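Local coordinates for protein SPD1 nuclease (Streptococcus pyogenes, PDB 2XGR) that is a secreted nuclease encoded by a prophage and probably cleaves DNA by hydrolysis with the help of a bound metal ion, at residues Arg83-Asp88 with Arg166-Leu171; Leu54-Asn59 with Val202-Ser207; Tyr125-Leu130 with Tyr162-Leu167. All coordinates share one frame; numbering follows the deposited sequence.

Contact 1. Residues Arg83-Asp88 with Arg166-Leu171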
ATOM      1  N   ARG A  83     -11.322   5.419  11.803  1.00 10.84           N
ATOM      2  CA  ARG A  83     -12.314   4.637  12.595  1.00 12.81           C
ATOM      3  C   ARG A  83     -12.599   3.269  12.028  1.00 13.61           C
ATOM      4  O   ARG A  83     -13.176   2.399  12.705  1.00 12.31           O
ATOM      5  CB  ARG A  83     -13.665   5.369  12.705  1.00 11.53           C
ATOM      6  CG  ARG A  83     -14.425   5.541  11.403  1.00 12.40           C
ATOM      7  CD  ARG A  83     -15.517   6.601  11.574  1.00 19.22           C
ATOM      8  NE  ARG A  83     -14.909   7.941  11.788  1.00 28.95           N
ATOM      9  CZ  ARG A  83     -15.577   9.088  11.908  1.00 31.98           C
ATOM     10  NH1 ARG A  83     -16.904   9.080  11.918  1.00 36.18           N
ATOM     11  NH2 ARG A  83     -14.932  10.246  12.053  1.00 27.00           N
ATOM     12  N   HIS A  84     -12.265   3.093  10.741  1.00  9.84           N
ATOM     13  CA  HIS A  84     -12.594   1.836  10.068  1.00  8.89           C
ATOM     14  C   HIS A  84     -11.513   0.790  10.131  1.00  8.43           C
ATOM     15  O   HIS A  84     -11.731  -0.317   9.628  1.00 10.23           O
ATOM     16  CB  HIS A  84     -12.884   2.067   8.618  1.00  8.49           C
ATOM     17  CG  HIS A  84     -13.891   3.126   8.335  1.00  9.15           C
ATOM     18  ND1 HIS A  84     -15.246   2.981   8.646  1.00 15.47           N
ATOM     19  CD2 HIS A  84     -13.771   4.306   7.679  1.00  5.87           C
ATOM     20  CE1 HIS A  84     -15.888   4.089   8.304  1.00  8.60           C
ATOM     21  NE2 HIS A  84     -15.027   4.883   7.665  1.00 14.70           N
ATOM     22  N   GLU A  85     -10.366   1.113  10.717  1.00  9.09           N
ATOM     23  CA  GLU A  85      -9.250   0.232  10.721  1.00  8.90           C
ATOM     24  C   GLU A  85      -9.533  -0.994  11.573  1.00  9.33           C
ATOM     25  O   GLU A  85     -10.331  -0.929  12.425  1.00  8.69           O
ATOM     26  CB  GLU A  85      -7.986   0.910  11.290  1.00 20.00           C
ATOM     27  CG  GLU A  85      -7.352   1.919  10.404  1.00 20.00           C
ATOM     28  CD  GLU A  85      -5.986   2.431  10.882  1.00 20.00           C
ATOM     29  OE1 GLU A  85      -5.548   2.030  11.917  1.00 20.00           O
ATOM     30  OE2 GLU A  85      -5.424   3.304  10.252  1.00 20.00           O
ATOM     31  N   THR A  86      -8.818  -2.075  11.289  1.00  6.93           N
ATOM     32  CA  THR A  86      -8.834  -3.271  12.093  1.00  8.33           C
ATOM     33  C   THR A  86      -7.569  -3.363  12.973  1.00  7.88           C
ATOM     34  O   THR A  86      -6.514  -3.741  12.518  1.00  8.48           O
ATOM     35  CB  THR A  86      -8.963  -4.477  11.134  1.00  9.34           C
ATOM     36  OG1 THR A  86     -10.208  -4.339  10.377  1.00 10.46           O
ATOM     37  CG2 THR A  86      -9.000  -5.751  11.930  1.00  8.27           C
ATOM     38  N   LYS A  87      -7.601  -2.766  14.165  1.00  8.69           N
ATOM     39  CA  LYS A  87      -6.379  -2.606  14.943  1.00 11.64           C
ATOM     40  C   LYS A  87      -6.371  -3.785  15.896  1.00 13.63           C
ATOM     41  O   LYS A  87      -7.202  -3.833  16.842  1.00 18.52           O
ATOM     42  CB  LYS A  87      -6.389  -1.296  15.746  1.00 12.68           C
ATOM     43  CG  LYS A  87      -6.857  -0.103  14.929  1.00 15.69           C
ATOM     44  CD  LYS A  87      -7.096   1.181  15.762  1.00 22.19           C
ATOM     45  CE  LYS A  87      -7.099   2.441  14.887  1.00 25.57           C
ATOM     46  NZ  LYS A  87      -7.580   3.555  15.771  1.00 27.24           N
ATOM     47  N   ASP A  88      -5.773  -4.871  15.415  1.00  9.91           N
ATOM     48  CA  ASP A  88      -5.728  -6.118  16.220  1.00  7.30           C
ATOM     49  C   ASP A  88      -4.340  -6.147  16.875  1.00  8.85           C
ATOM     50  O   ASP A  88      -3.299  -6.036  16.211  1.00  9.39           O
ATOM     51  CB  ASP A  88      -5.894  -7.332  15.272  1.00  8.21           C
ATOM     52  CG  ASP A  88      -7.357  -7.595  14.918  1.00 10.32           C
ATOM     53  OD1 ASP A  88      -8.218  -7.002  15.545  1.00 11.16           O
ATOM     54  OD2 ASP A  88      -7.666  -8.414  14.029  1.00  8.82           O
ATOM     55  N   ARG A 166       3.125   5.480   8.302  1.00  6.96           N
ATOM     56  CA  ARG A 166       2.998   6.938   8.261  1.00  8.12           C
ATOM     57  C   ARG A 166       1.624   7.351   7.787  1.00  8.54           C
ATOM     58  O   ARG A 166       1.088   8.346   8.304  1.00  7.66           O
ATOM     59  CB  ARG A 166       4.108   7.505   7.386  1.00  8.21           C
ATOM     60  CG  ARG A 166       5.476   7.453   8.092  1.00  6.08           C
ATOM     61  CD  ARG A 166       6.624   7.787   7.179  1.00  7.51           C
ATOM     62  NE  ARG A 166       7.885   7.861   7.987  1.00  9.09           N
ATOM     63  CZ  ARG A 166       8.483   6.795   8.542  1.00 11.72           C
ATOM     64  NH1 ARG A 166       8.068   5.540   8.380  1.00 10.09           N
ATOM     65  NH2 ARG A 166       9.584   6.967   9.279  1.00 11.31           N
ATOM     66  N   LEU A 167       1.055   6.623   6.804  1.00  6.69           N
ATOM     67  CA  LEU A 167      -0.323   6.877   6.378  1.00  6.23           C
ATOM     68  C   LEU A 167      -1.321   6.667   7.557  1.00  8.00           C
ATOM     69  O   LEU A 167      -2.284   7.465   7.738  1.00  8.09           O
ATOM     70  CB  LEU A 167      -0.669   5.942   5.210  1.00  6.15           C
ATOM     71  CG  LEU A 167       0.016   6.350   3.887  1.00  6.46           C
ATOM     72  CD1 LEU A 167      -0.232   5.170   2.919  1.00  8.14           C
ATOM     73  CD2 LEU A 167      -0.614   7.710   3.435  1.00  6.01           C
ATOM     74  N   ASP A 168      -1.030   5.657   8.375  1.00  5.58           N
ATOM     75  CA  ASP A 168      -1.865   5.357   9.584  1.00  7.15           C
ATOM     76  C   ASP A 168      -1.771   6.537  10.563  1.00  7.74           C
ATOM     77  O   ASP A 168      -2.782   7.013  11.071  1.00  8.40           O
ATOM     78  CB  ASP A 168      -1.323   4.068  10.212  1.00  7.84           C
ATOM     79  CG  ASP A 168      -1.995   3.726  11.512  1.00 16.51           C
ATOM     80  OD1 ASP A 168      -3.212   3.671  11.516  1.00 15.75           O
ATOM     81  OD2 ASP A 168      -1.280   3.419  12.479  1.00 18.17           O
ATOM     82  N   SER A 169      -0.578   7.080  10.712  1.00  9.41           N
ATOM     83  CA  SER A 169      -0.408   8.259  11.591  0.50  9.68           C
ATOM     84  C   SER A 169      -1.149   9.473  11.108  1.00 10.84           C
ATOM     85  O   SER A 169      -1.837  10.129  11.879  1.00 12.84           O
ATOM     86  CB  SER A 169       1.064   8.613  11.745  0.50  9.28           C
ATOM     87  OG  SER A 169       1.147   9.776  12.562  0.50 10.92           O
ATOM     88  N   TRP A 170      -1.151   9.677   9.800  1.00 11.13           N
ATOM     89  CA  TRP A 170      -1.879  10.751   9.179  1.00  9.94           C
ATOM     90  C   TRP A 170      -3.366  10.553   9.407  1.00 12.51           C
ATOM     91  O   TRP A 170      -4.093  11.528   9.732  1.00 11.46           O
ATOM     92  CB  TRP A 170      -1.561  10.805   7.662  1.00 11.14           C
ATOM     93  CG  TRP A 170      -2.242  11.981   6.983  1.00 11.72           C
ATOM     94  CD1 TRP A 170      -1.837  13.308   6.965  1.00 15.09           C
ATOM     95  CD2 TRP A 170      -3.503  11.941   6.362  1.00 13.60           C
ATOM     96  NE1 TRP A 170      -2.774  14.077   6.296  1.00 13.45           N
ATOM     97  CE2 TRP A 170      -3.801  13.248   5.906  1.00 10.95           C
ATOM     98  CE3 TRP A 170      -4.399  10.900   6.087  1.00 10.15           C
ATOM     99  CZ2 TRP A 170      -4.940  13.518   5.159  1.00 14.04           C
ATOM    100  CZ3 TRP A 170      -5.525  11.150   5.369  1.00 10.46           C
ATOM    101  CH2 TRP A 170      -5.823  12.472   4.948  1.00 10.54           C
ATOM    102  N   LEU A 171      -3.869   9.323   9.172  1.00 10.15           N
ATOM    103  CA  LEU A 171      -5.265   9.059   9.413  1.00  9.76           C
ATOM    104  C   LEU A 171      -5.667   9.343  10.851  1.00 13.34           C
ATOM    105  O   LEU A 171      -6.725   9.972  11.091  1.00 12.85           O
ATOM    106  CB  LEU A 171      -5.593   7.595   9.087  1.00 11.12           C
ATOM    107  CG  LEU A 171      -5.871   7.283   7.660  1.00 12.54           C
ATOM    108  CD1 LEU A 171      -6.124   5.743   7.535  1.00 15.26           C
ATOM    109  CD2 LEU A 171      -7.115   8.125   7.086  1.00 13.39           C
TER
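Glu85 and Asp168 meet through their acid groups, with Leu171 alongside. Glu85 gives up the greatest area to the contact: it reaches from the loop after strand 76-80 toward helix 160-173 with its chain extended beyond CG (chi2 -171°). Asp168 OD1 faces the fork between the two Glu85 oxygens, 2.6 Å from OE2 and 2.9 Å from OE1, while the same OD1 is 3.1 Å from Glu85 CD. The two carboxyl planes are turned 33° apart. Two negative charges this close would repel, so the spacing to OE2 is consistent with a proton held between them, which would raise the pKa of one acid. Lys87 NZ, 6.1 Å from Asp168 OD1, may temper the charge without touching it. One turn further on, the CD1 branch of Leu171 packs against Glu85 OE2 at 3.7 Å, adding an apolar neighbour to a largely buried site. The ring of Phe127 is a further neighbour of both acids. Around this site the loop is tied to helix 125-128 by backbone bonding between Thr86 and Gln126, while on helix 160-173 Leu171 packs on Leu179 of strand 178-186 and Trp170 on strand 209-214.

Contact 2. Residues Leu54-Asn59 with Val202-Ser207; sequences LPFTAN and VGIDSS
Phe56 and Ile204 make the apolar part of this contact. The methyl CG2 of Ile204 stands 3.9 Å from the centroid of the Phe56 ring and only 6° off its normal, a CH-pi contact squarely over one face; CD1 of Ile204 lies further out, 4.2 Å from Phe56 CD1. With CG anti to the backbone N (chi1 177°) the Phe56 ring is carried out toward the strand, and its turn about CB-CG (chi2 53°) presents the face. Ala58 N lies over the opposite face, displaced toward the rim. Ile204 ends strand 196-204, paired with both 178-186 and 209-214 in the large antiparallel sheet, and Phe56 thus packs the loop before strand 61-64 onto the sheet at that strand's end, where the ring of Trp178 also meets that of Phe56 edge-to-face. Carbonyl oxygens supply the polar neighbours: Asp205 O approaches Phe56 CZ obliquely at 3.8 Å, and Ser206 O lies at the ring edge, 4.0 Å from CE2. Hydrogen bonds form within each segment. Asn59 N donates to Thr57 OG1 at 3.1 Å, an ST turn; Ser207 OG reaches Asp205 OD1 at 3.2 Å, on the syn side but well out of the carboxylate plane, and the same oxygen also accepts from Glu209 N.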
ATOM      1  N   LEU A  54     -11.033   5.648  -5.863  1.00  9.74           N
ATOM      2  CA  LEU A  54     -12.413   5.105  -5.656  1.00 10.09           C
ATOM      3  C   LEU A  54     -13.381   6.315  -5.607  1.00  9.74           C
ATOM      4  O   LEU A  54     -12.972   7.436  -5.199  1.00  9.39           O
ATOM      5  CB  LEU A  54     -12.464   4.327  -4.347  1.00  8.53           C
ATOM      6  CG  LEU A  54     -11.731   2.997  -4.445  1.00  7.05           C
ATOM      7  CD1 LEU A  54     -11.714   2.365  -3.059  1.00  9.46           C
ATOM      8  CD2 LEU A  54     -12.435   2.081  -5.459  1.00 15.05           C
ATOM      9  N   PRO A  55     -14.650   6.117  -6.046  1.00 12.43           N
ATOM     10  CA  PRO A  55     -15.635   7.223  -5.895  1.00 13.60           C
ATOM     11  C   PRO A  55     -15.762   7.620  -4.410  1.00 13.36           C
ATOM     12  O   PRO A  55     -15.640   6.800  -3.518  1.00 14.37           O
ATOM     13  CB  PRO A  55     -16.949   6.585  -6.395  1.00 14.77           C
ATOM     14  CG  PRO A  55     -16.517   5.613  -7.466  1.00 19.46           C
ATOM     15  CD  PRO A  55     -15.254   4.941  -6.720  1.00 12.63           C
ATOM     16  N   PHE A  56     -15.907   8.901  -4.129  1.00 12.92           N
ATOM     17  CA  PHE A  56     -15.989   9.333  -2.744  1.00 13.50           C
ATOM     18  C   PHE A  56     -17.473   9.297  -2.360  1.00 16.22           C
ATOM     19  O   PHE A  56     -18.245  10.171  -2.763  1.00 18.34           O
ATOM     20  CB  PHE A  56     -15.499  10.742  -2.614  1.00 13.02           C
ATOM     21  CG  PHE A  56     -15.608  11.283  -1.231  1.00 14.49           C
ATOM     22  CD1 PHE A  56     -15.057  10.592  -0.159  1.00 12.07           C
ATOM     23  CD2 PHE A  56     -16.231  12.480  -0.993  1.00 17.07           C
ATOM     24  CE1 PHE A  56     -15.200  11.017   1.133  1.00 15.10           C
ATOM     25  CE2 PHE A  56     -16.299  12.969   0.323  1.00 16.94           C
ATOM     26  CZ  PHE A  56     -15.762  12.218   1.388  1.00 16.77           C
ATOM     27  N   THR A  57     -17.838   8.306  -1.573  1.00 13.57           N
ATOM     28  CA  THR A  57     -19.225   8.087  -1.145  1.00 14.39           C
ATOM     29  C   THR A  57     -19.376   8.475   0.333  1.00 14.42           C
ATOM     30  O   THR A  57     -20.474   8.416   0.862  1.00 15.00           O
ATOM     31  CB  THR A  57     -19.614   6.627  -1.216  1.00 12.48           C
ATOM     32  OG1 THR A  57     -18.672   5.839  -0.419  1.00 12.46           O
ATOM     33  CG2 THR A  57     -19.527   6.190  -2.647  1.00 15.30           C
ATOM     34  N   ALA A  58     -18.272   8.802   0.992  1.00 13.01           N
ATOM     35  CA  ALA A  58     -18.186   8.916   2.474  1.00 13.12           C
ATOM     36  C   ALA A  58     -18.655   7.650   3.206  1.00 11.88           C
ATOM     37  O   ALA A  58     -19.086   7.705   4.398  1.00 13.39           O
ATOM     38  CB  ALA A  58     -18.926  10.235   3.025  1.00 13.58           C
ATOM     39  N   ASN A  59     -18.333   6.499   2.603  1.00 11.98           N
ATOM     40  CA  ASN A  59     -18.439   5.197   3.278  1.00 11.81           C
ATOM     41  C   ASN A  59     -17.119   4.478   3.037  1.00 11.06           C
ATOM     42  O   ASN A  59     -16.520   4.660   1.973  1.00 11.13           O
ATOM     43  CB  ASN A  59     -19.580   4.340   2.676  1.00 13.87           C
ATOM     44  CG  ASN A  59     -20.959   4.942   2.949  1.00 19.05           C
ATOM     45  OD1 ASN A  59     -21.715   5.170   2.036  1.00 28.29           O
ATOM     46  ND2 ASN A  59     -21.263   5.162   4.172  1.00 21.20           N
ATOM     47  N   VAL A 202      -3.715   9.308  -1.618  1.00  4.60           N
ATOM     48  CA  VAL A 202      -4.085  10.738  -1.541  1.00  6.24           C
ATOM     49  C   VAL A 202      -5.122  10.825  -0.439  1.00  7.44           C
ATOM     50  O   VAL A 202      -5.784   9.795  -0.136  1.00  8.35           O
ATOM     51  CB  VAL A 202      -4.630  11.238  -2.846  1.00  5.97           C
ATOM     52  CG1 VAL A 202      -5.997  10.527  -3.168  1.00  6.31           C
ATOM     53  CG2 VAL A 202      -4.829  12.834  -2.863  1.00  6.95           C
ATOM     54  N   GLY A 203      -5.253  12.001   0.182  1.00  7.45           N
ATOM     55  CA  GLY A 203      -6.284  12.173   1.238  1.00  8.38           C
ATOM     56  C   GLY A 203      -7.509  12.858   0.611  1.00  9.67           C
ATOM     57  O   GLY A 203      -7.429  13.433  -0.497  1.00  9.63           O
ATOM     58  N   ILE A 204      -8.668  12.693   1.257  1.00  9.57           N
ATOM     59  CA  ILE A 204      -9.876  13.392   0.800  1.00 11.32           C
ATOM     60  C   ILE A 204     -10.547  14.040   2.033  1.00 14.18           C
ATOM     61  O   ILE A 204     -10.700  13.399   3.073  1.00 11.87           O
ATOM     62  CB  ILE A 204     -10.873  12.413   0.165  1.00 10.54           C
ATOM     63  CG1 ILE A 204     -10.218  11.669  -1.016  1.00 11.77           C
ATOM     64  CG2 ILE A 204     -12.089  13.222  -0.492  1.00 13.67           C
ATOM     65  CD1 ILE A 204     -11.154  10.584  -1.681  1.00 12.00           C
ATOM     66  N   ASP A 205     -10.816  15.332   1.949  1.00 14.97           N
ATOM     67  CA  ASP A 205     -11.421  15.989   3.120  1.00 17.90           C
ATOM     68  C   ASP A 205     -12.966  15.847   3.059  1.00 18.76           C
ATOM     69  O   ASP A 205     -13.515  15.216   2.140  1.00 16.45           O
ATOM     70  CB  ASP A 205     -10.904  17.440   3.258  1.00 16.96           C
ATOM     71  CG  ASP A 205     -11.522  18.404   2.241  1.00 21.69           C
ATOM     72  OD1 ASP A 205     -12.455  18.035   1.477  1.00 21.01           O
ATOM     73  OD2 ASP A 205     -10.956  19.512   2.123  1.00 20.46           O
ATOM     74  N   SER A 206     -13.661  16.379   4.062  1.00 21.74           N
ATOM     75  CA  SER A 206     -15.123  16.233   4.176  1.00 25.70           C
ATOM     76  C   SER A 206     -15.815  16.718   2.917  1.00 25.84           C
ATOM     77  O   SER A 206     -16.900  16.209   2.566  1.00 26.93           O
ATOM     78  CB  SER A 206     -15.638  17.094   5.345  1.00 25.17           C
ATOM     79  OG  SER A 206     -14.780  16.942   6.446  1.00 31.21           O
ATOM     80  N   SER A 207     -15.254  17.763   2.303  1.00 26.09           N
ATOM     81  CA  SER A 207     -15.876  18.311   1.078  1.00 26.04           C
ATOM     82  C   SER A 207     -15.441  17.648  -0.204  1.00 25.84           C
ATOM     83  O   SER A 207     -15.886  18.049  -1.276  1.00 26.01           O
ATOM     84  CB  SER A 207     -15.814  19.841   0.988  1.00 27.80           C
ATOM     85  OG  SER A 207     -14.512  20.320   0.627  1.00 33.16           O
TER

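Contact 3. Residues Tyr125-Leu130 with Tyr162-Leu167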
ATOM      1  N   TYR A 125      -2.783  -5.151   6.631  1.00  6.45           N
ATOM      2  CA  TYR A 125      -3.897  -5.672   7.428  1.00  8.01           C
ATOM      3  C   TYR A 125      -4.676  -4.641   8.221  1.00  7.48           C
ATOM      4  O   TYR A 125      -5.916  -4.692   8.230  1.00  7.22           O
ATOM      5  CB  TYR A 125      -3.306  -6.728   8.434  1.00  7.97           C
ATOM      6  CG  TYR A 125      -4.383  -7.352   9.245  1.00  8.17           C
ATOM      7  CD1 TYR A 125      -5.273  -8.272   8.694  1.00  8.32           C
ATOM      8  CD2 TYR A 125      -4.600  -6.927  10.533  1.00  9.24           C
ATOM      9  CE1 TYR A 125      -6.276  -8.882   9.465  1.00  9.51           C
ATOM     10  CE2 TYR A 125      -5.595  -7.544  11.330  1.00 10.90           C
ATOM     11  CZ  TYR A 125      -6.460  -8.453  10.759  1.00  8.33           C
ATOM     12  OH  TYR A 125      -7.467  -9.028  11.524  1.00 11.47           O
ATOM     13  N   GLN A 126      -4.000  -3.729   8.932  0.50  6.45           N
ATOM     14  CA  GLN A 126      -4.767  -2.876   9.846  0.50  6.32           C
ATOM     15  C   GLN A 126      -5.608  -1.872   9.078  0.50  7.50           C
ATOM     16  O   GLN A 126      -6.514  -1.248   9.629  0.50  7.04           O
ATOM     17  CB  GLN A 126      -3.852  -2.147  10.831  0.50  6.46           C
ATOM     18  CG  GLN A 126      -3.147  -3.078  11.809  0.50  6.36           C
ATOM     19  CD  GLN A 126      -2.691  -2.366  13.060  0.50  3.36           C
ATOM     20  OE1 GLN A 126      -2.645  -2.970  14.165  0.50 13.60           O
ATOM     21  NE2 GLN A 126      -2.295  -1.147  12.918  0.50  3.95           N
ATOM     22  N   PHE A 127      -5.407  -1.772   7.763  1.00  6.03           N
ATOM     23  CA  PHE A 127      -6.310  -0.937   6.987  1.00  5.36           C
ATOM     24  C   PHE A 127      -7.502  -1.747   6.575  1.00  7.60           C
ATOM     25  O   PHE A 127      -8.624  -1.287   6.675  1.00  7.81           O
ATOM     26  CB  PHE A 127      -5.644  -0.358   5.716  1.00  6.26           C
ATOM     27  CG  PHE A 127      -4.551   0.649   6.007  1.00  7.89           C
ATOM     28  CD1 PHE A 127      -4.581   1.450   7.186  1.00  8.49           C
ATOM     29  CD2 PHE A 127      -3.543   0.864   5.099  1.00  8.78           C
ATOM     30  CE1 PHE A 127      -3.582   2.441   7.449  1.00 10.45           C
ATOM     31  CE2 PHE A 127      -2.516   1.820   5.359  1.00  7.16           C
ATOM     32  CZ  PHE A 127      -2.551   2.627   6.510  1.00  9.38           C
ATOM     33  N   CYS A 128      -7.244  -2.941   6.052  1.00  7.21           N
ATOM     34  CA  CYS A 128      -8.358  -3.702   5.420  1.00  9.38           C
ATOM     35  C   CYS A 128      -8.929  -4.870   6.239  1.00  9.23           C
ATOM     36  O   CYS A 128      -9.963  -5.469   5.852  1.00 12.06           O
ATOM     37  CB  CYS A 128      -7.946  -4.232   4.022  1.00  6.55           C
ATOM     38  SG  CYS A 128      -6.641  -5.537   4.039  1.00  9.39           S
ATOM     39  N   GLY A 129      -8.201  -5.327   7.242  1.00  7.01           N
ATOM     40  CA  GLY A 129      -8.710  -6.436   8.039  1.00  9.83           C
ATOM     41  C   GLY A 129      -8.854  -7.795   7.373  1.00 12.10           C
ATOM     42  O   GLY A 129      -9.479  -8.713   7.943  1.00 14.80           O
ATOM     43  N   LEU A 130      -8.223  -7.987   6.229  1.00 11.57           N
ATOM     44  CA  LEU A 130      -8.321  -9.256   5.455  1.00 13.04           C
ATOM     45  C   LEU A 130      -7.240 -10.256   5.808  1.00 14.23           C
ATOM     46  O   LEU A 130      -6.083  -9.905   5.963  1.00 17.25           O
ATOM     47  CB  LEU A 130      -8.151  -9.012   3.942  1.00 10.00           C
ATOM     48  CG  LEU A 130      -9.156  -8.047   3.331  1.00 14.48           C
ATOM     49  CD1 LEU A 130      -8.712  -7.948   1.866  1.00 17.80           C
ATOM     50  CD2 LEU A 130     -10.615  -8.614   3.463  1.00 21.82           C
ATOM     51  N   TYR A 162       7.100   1.320   6.096  1.00  6.25           N
ATOM     52  CA  TYR A 162       7.477   2.725   6.241  1.00  8.14           C
ATOM     53  C   TYR A 162       6.299   3.584   5.810  1.00  7.33           C
ATOM     54  O   TYR A 162       5.899   4.553   6.506  1.00  6.87           O
ATOM     55  CB  TYR A 162       8.690   3.001   5.256  1.00  7.78           C
ATOM     56  CG  TYR A 162       9.045   4.470   5.155  1.00  9.30           C
ATOM     57  CD1 TYR A 162      10.100   5.007   5.919  1.00 11.33           C
ATOM     58  CD2 TYR A 162       8.294   5.351   4.362  1.00  7.36           C
ATOM     59  CE1 TYR A 162      10.447   6.326   5.836  1.00 11.54           C
ATOM     60  CE2 TYR A 162       8.611   6.705   4.323  1.00  9.15           C
ATOM     61  CZ  TYR A 162       9.707   7.168   5.079  1.00 14.38           C
ATOM     62  OH  TYR A 162      10.006   8.520   5.083  1.00 12.31           O
ATOM     63  N   TYR A 163       5.711   3.238   4.675  1.00  5.92           N
ATOM     64  CA  TYR A 163       4.668   4.126   4.092  1.00  4.91           C
ATOM     65  C   TYR A 163       3.338   3.920   4.847  1.00  4.48           C
ATOM     66  O   TYR A 163       2.636   4.888   5.191  1.00  6.47           O
ATOM     67  CB  TYR A 163       4.438   3.777   2.589  1.00  6.74           C
ATOM     68  CG  TYR A 163       5.721   4.072   1.839  1.00  5.04           C
ATOM     69  CD1 TYR A 163       6.007   5.363   1.361  1.00  7.32           C
ATOM     70  CD2 TYR A 163       6.675   3.085   1.756  1.00  3.77           C
ATOM     71  CE1 TYR A 163       7.268   5.653   0.802  1.00  7.52           C
ATOM     72  CE2 TYR A 163       7.967   3.347   1.156  1.00  5.31           C
ATOM     73  CZ  TYR A 163       8.231   4.649   0.681  1.00  5.88           C
ATOM     74  OH  TYR A 163       9.489   4.866   0.166  1.00  6.49           O
ATOM     75  N   GLU A 164       2.953   2.660   5.070  1.00  5.57           N
ATOM     76  CA  GLU A 164       1.660   2.383   5.706  1.00  5.81           C
ATOM     77  C   GLU A 164       1.599   2.888   7.157  1.00  4.80           C
ATOM     78  O   GLU A 164       0.600   3.460   7.539  1.00  5.87           O
ATOM     79  CB  GLU A 164       1.374   0.880   5.666  1.00  4.31           C
ATOM     80  CG  GLU A 164       1.043   0.455   4.196  1.00  6.16           C
ATOM     81  CD  GLU A 164       0.572  -1.009   4.108  1.00  5.39           C
ATOM     82  OE1 GLU A 164      -0.024  -1.318   3.042  1.00  6.23           O
ATOM     83  OE2 GLU A 164       0.789  -1.794   5.075  1.00  8.15           O
ATOM     84  N   ASN A 165       2.676   2.763   7.938  1.00  5.87           N
ATOM     85  CA  ASN A 165       2.656   3.317   9.289  1.00  6.94           C
ATOM     86  C   ASN A 165       2.498   4.842   9.263  1.00  7.63           C
ATOM     87  O   ASN A 165       1.829   5.444  10.127  1.00  8.69           O
ATOM     88  CB  ASN A 165       3.942   2.949  10.085  1.00  6.21           C
ATOM     89  CG  ASN A 165       3.866   1.548  10.751  1.00  8.36           C
ATOM     90  OD1 ASN A 165       4.788   1.119  11.530  1.00 13.48           O
ATOM     91  ND2 ASN A 165       2.812   0.835  10.459  1.00  4.53           N
ATOM     92  N   ARG A 166       3.125   5.480   8.302  1.00  6.96           N
ATOM     93  CA  ARG A 166       2.998   6.938   8.261  1.00  8.12           C
ATOM     94  C   ARG A 166       1.624   7.351   7.787  1.00  8.54           C
ATOM     95  O   ARG A 166       1.088   8.346   8.304  1.00  7.66           O
ATOM     96  CB  ARG A 166       4.108   7.505   7.386  1.00  8.21           C
ATOM     97  CG  ARG A 166       5.476   7.453   8.092  1.00  6.08           C
ATOM     98  CD  ARG A 166       6.624   7.787   7.179  1.00  7.51           C
ATOM     99  NE  ARG A 166       7.885   7.861   7.987  1.00  9.09           N
ATOM    100  CZ  ARG A 166       8.483   6.795   8.542  1.00 11.72           C
ATOM    101  NH1 ARG A 166       8.068   5.540   8.380  1.00 10.09           N
ATOM    102  NH2 ARG A 166       9.584   6.967   9.279  1.00 11.31           N
ATOM    103  N   LEU A 167       1.055   6.623   6.804  1.00  6.69           N
ATOM    104  CA  LEU A 167      -0.323   6.877   6.378  1.00  6.23           C
ATOM    105  C   LEU A 167      -1.321   6.667   7.557  1.00  8.00           C
ATOM    106  O   LEU A 167      -2.284   7.465   7.738  1.00  8.09           O
ATOM    107  CB  LEU A 167      -0.669   5.942   5.210  1.00  6.15           C
ATOM    108  CG  LEU A 167       0.016   6.350   3.887  1.00  6.46           C
ATOM    109  CD1 LEU A 167      -0.232   5.170   2.919  1.00  8.14           C
ATOM    110  CD2 LEU A 167      -0.614   7.710   3.435  1.00  6.01           C
TER
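Phe127 of the short helix 125-128 packs on Glu164 and Leu167 of helix 160-173. The first helix follows strand 119-121 and precedes strand 137-139 in the chain; these strands form an antiparallel pair followed by helix 142-146, an order consistent with the beta-beta-alpha finger of the His-Me clan, and the contact therefore joins the probable finger to the long helix. The far end of the Phe127 ring does the touching. Its CZ approaches the backbone oxygen of Glu164 obliquely, with CZ to O at 3.4 Å, and the same CZ rests 4.0 Å from Leu167 CB. Next to it, Phe127 CE2 is 4.0 Å from Glu164 CG, so the aliphatic part of the glutamate lies against the ring while its carboxylate plane is tilted 62° from the ring plane. The ring gets there with CG anti to its own carbonyl carbon (chi1 -67°), which directs it toward helix 160-173. Beyond the ring, Glu164 OE1 is gripped by Gly124 N and Tyr181 OH, two bonds that fix the acid end just ahead of helix 125-128. That helix ends at Cys128; Gly129 is the first residue to leave helical angles, with positive phi, and Gly129 N donates to Tyr125 O, while a weak bond runs from Leu130 N to Cys128 SG at 3.6 Å. Elsewhere on the long helix, Arg166 folds back over Tyr162 in a cation-pi contact, with Tyr162 CE1 3.4 Å above the centre of the guanidinium plane. Arg166 NH1 also donates to Asp154 O, and it closes a nearly straight bond to Tyr162 O, 3.0 Å long with an N-H...O angle of 166°, the oxygen lying close to the guanidinium plane.

In the fold
From the N terminus, residues 54-59 come first and wait until residues 202-207 to close contact 2, the longest loop, which encloses both other contacts. Within it, residues 83-88 open contact 1 and residues 125-130 open contact 3. Both close on helix 160-173, whose Arg166 and Leu167 belong to each, so their loops end together. Contacts 1 and 3 lie about 6 Å apart between centres and touch directly, Asp88 OD2 being 2.6 Å from Tyr125 OH. Contact 2 ties the loop before strand 61-64 to the end of strand 196-204 in the large sheet; it reaches contact 1 through Trp170 CH2, 3.8 Å from Gly203 CA, but does not touch contact 3.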